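Local coordinates for insecticidal crystal protein Cry35Ab1 (Bacillus thuringiensis, PDB 4JP0) that forms one component of a binary insecticidal toxin, together with Cry34Ab1, that is active on western corn rootworm larvae, at residues N190-K193 against N194-I197. Residues are numbered along the deposited sequence; the frame is centred on the assembly and turned at random.
Sequences NIDK and NTQI
Asp192 is the N-cap of helix 193-199, and its carboxylate grips Thr195, three residues on. OD2 accepts from Thr195 N at 2.8 Å, and this donor lies 48° above the carboxylate plane. OD1 takes a bond from Thr195 OG1; the 2.5 Å between them is very short, so its exact length is doubtful. The two side chains cross at about a right angle. CG of Asp192 stands between its own backbone N and carbonyl carbon (chi1 73°), which turns the carboxylate to the helix start. Asp192 O takes Gln196 N at 2.8 Å, so the carboxylate and the backbone carbonyl of Asp192 both take N-H groups of the first turn. The Ile191 and Gln196 side chains also cross at about a right angle. Ile191 CD1 lies 3.9 Å from Gln196 CA. The Gln196 chain runs extended. One water donates to its OE1 and to Lys193 O. A second accepts from Lys193 NZ and lies near OE1, a less certain bond. Gln196 NE2 bonds to Tyr203 OH on strand 202-221. Ile191 touches Arg322 of strand 307-323. Ile197 meets the loop at Cys67, so this toxin-family turn borders the ricin B-type lectin (beta-trefoil) region.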
ATOM      1  N   ASN A 190       1.933  -3.510  18.498  1.00 28.01           N
ATOM      2  CA  ASN A 190       2.970  -3.229  19.469  1.00 28.91           C
ATOM      3  C   ASN A 190       3.078  -1.776  19.939  1.00 27.95           C
ATOM      4  O   ASN A 190       4.032  -1.416  20.604  1.00 28.11           O
ATOM      5  CB  ASN A 190       4.299  -3.757  18.947  1.00 29.57           C
ATOM      6  CG  ASN A 190       4.347  -5.258  18.970  1.00 32.60           C
ATOM      7  OD1 ASN A 190       3.953  -5.857  19.950  1.00 35.71           O
ATOM      8  ND2 ASN A 190       4.815  -5.881  17.884  1.00 34.00           N
ATOM      9  N   ILE A 191       2.107  -0.937  19.601  1.00 25.79           N
ATOM     10  CA  ILE A 191       2.147   0.454  20.053  1.00 25.26           C
ATOM     11  C   ILE A 191       0.724   0.891  20.304  1.00 24.63           C
ATOM     12  O   ILE A 191      -0.147   0.460  19.584  1.00 24.77           O
ATOM     13  CB  ILE A 191       2.791   1.359  18.978  1.00 25.60           C
ATOM     14  CG1 ILE A 191       3.025   2.773  19.524  1.00 25.88           C
ATOM     15  CG2 ILE A 191       1.947   1.431  17.734  1.00 24.20           C
ATOM     16  CD1 ILE A 191       3.845   3.608  18.600  1.00 30.59           C
ATOM     17  N   ASP A 192       0.477   1.731  21.294  1.00 23.49           N
ATOM     18  CA  ASP A 192      -0.881   2.193  21.531  1.00 22.82           C
ATOM     19  C   ASP A 192      -1.303   3.262  20.520  1.00 21.41           C
ATOM     20  O   ASP A 192      -0.488   3.940  19.976  1.00 19.63           O
ATOM     21  CB  ASP A 192      -1.102   2.703  22.948  1.00 25.09           C
ATOM     22  CG  ASP A 192      -0.456   4.001  23.190  1.00 26.27           C
ATOM     23  OD1 ASP A 192       0.699   4.022  23.524  1.00 34.29           O
ATOM     24  OD2 ASP A 192      -1.072   5.010  23.053  1.00 28.78           O
ATOM     25  N   LYS A 193      -2.610   3.363  20.323  1.00 18.55           N
ATOM     26  CA  LYS A 193      -3.098   4.202  19.255  1.00 18.32           C
ATOM     27  C   LYS A 193      -2.735   5.665  19.501  1.00 17.76           C
ATOM     28  O   LYS A 193      -2.398   6.382  18.578  1.00 16.66           O
ATOM     29  CB  LYS A 193      -4.612   4.009  19.092  1.00 18.45           C
ATOM     30  CG  LYS A 193      -4.959   2.817  18.140  1.00 21.28           C
ATOM     31  CD  LYS A 193      -6.410   2.469  18.139  1.00 26.46           C
ATOM     32  CE  LYS A 193      -6.678   1.299  17.148  1.00 25.13           C
ATOM     33  NZ  LYS A 193      -6.554   1.801  15.783  1.00 23.54           N
ATOM     34  N   ASN A 194      -2.827   6.117  20.741  1.00 17.55           N
ATOM     35  CA  ASN A 194      -2.556   7.529  21.008  1.00 18.40           C
ATOM     36  C   ASN A 194      -1.101   7.854  20.775  1.00 18.97           C
ATOM     37  O   ASN A 194      -0.785   8.881  20.196  1.00 18.67           O
ATOM     38  CB  ASN A 194      -3.044   7.964  22.412  1.00 18.15           C
ATOM     39  CG  ASN A 194      -4.571   7.914  22.536  1.00 21.26           C
ATOM     40  OD1 ASN A 194      -5.273   7.917  21.527  1.00 21.02           O
ATOM     41  ND2 ASN A 194      -5.091   7.804  23.775  1.00 24.00           N
ATOM     42  N   THR A 195      -0.213   6.947  21.172  1.00 19.57           N
ATOM     43  CA  THR A 195       1.195   7.169  20.965  1.00 20.21           C
ATOM     44  C   THR A 195       1.532   7.070  19.478  1.00 19.75           C
ATOM     45  O   THR A 195       2.380   7.807  18.969  1.00 18.92           O
ATOM     46  CB  THR A 195       2.020   6.147  21.734  1.00 21.59           C
ATOM     47  OG1 THR A 195       1.689   6.240  23.126  1.00 23.22           O
ATOM     48  CG2 THR A 195       3.491   6.539  21.694  1.00 23.32           C
ATOM     49  N   GLN A 196       0.854   6.146  18.805  1.00 18.42           N
ATOM     50  CA  GLN A 196       0.967   5.979  17.371  1.00 18.03           C
ATOM     51  C   GLN A 196       0.716   7.275  16.570  1.00 17.67           C
ATOM     52  O   GLN A 196       1.533   7.702  15.740  1.00 16.14           O
ATOM     53  CB  GLN A 196      -0.022   4.890  16.918  1.00 17.49           C
ATOM     54  CG  GLN A 196       0.141   4.512  15.461  1.00 19.41           C
ATOM     55  CD  GLN A 196      -0.945   3.597  14.963  1.00 20.21           C
ATOM     56  OE1 GLN A 196      -2.124   3.892  15.149  1.00 18.46           O
ATOM     57  NE2 GLN A 196      -0.559   2.480  14.319  1.00 18.64           N
ATOM     58  N   ILE A 197      -0.428   7.893  16.796  1.00 15.54           N
ATOM     59  CA  ILE A 197      -0.732   9.089  16.042  1.00 15.80           C
ATOM     60  C   ILE A 197       0.206  10.276  16.389  1.00 16.54           C
ATOM     61  O   ILE A 197       0.398  11.159  15.574  1.00 15.77           O
ATOM     62  CB  ILE A 197      -2.225   9.477  16.183  1.00 14.73           C
ATOM     63  CG1 ILE A 197      -2.639  10.347  14.984  1.00 13.18           C
ATOM     64  CG2 ILE A 197      -2.467  10.208  17.516  1.00 14.17           C
ATOM     65  CD1 ILE A 197      -4.143  10.408  14.773  1.00 14.05           C
TER
HETATM   66  O   HOH W   1      -3.830   5.861  15.892  1.00 15.68           O
HETATM   67  O   HOH W   2      -3.863   2.239  14.293  1.00 23.69           O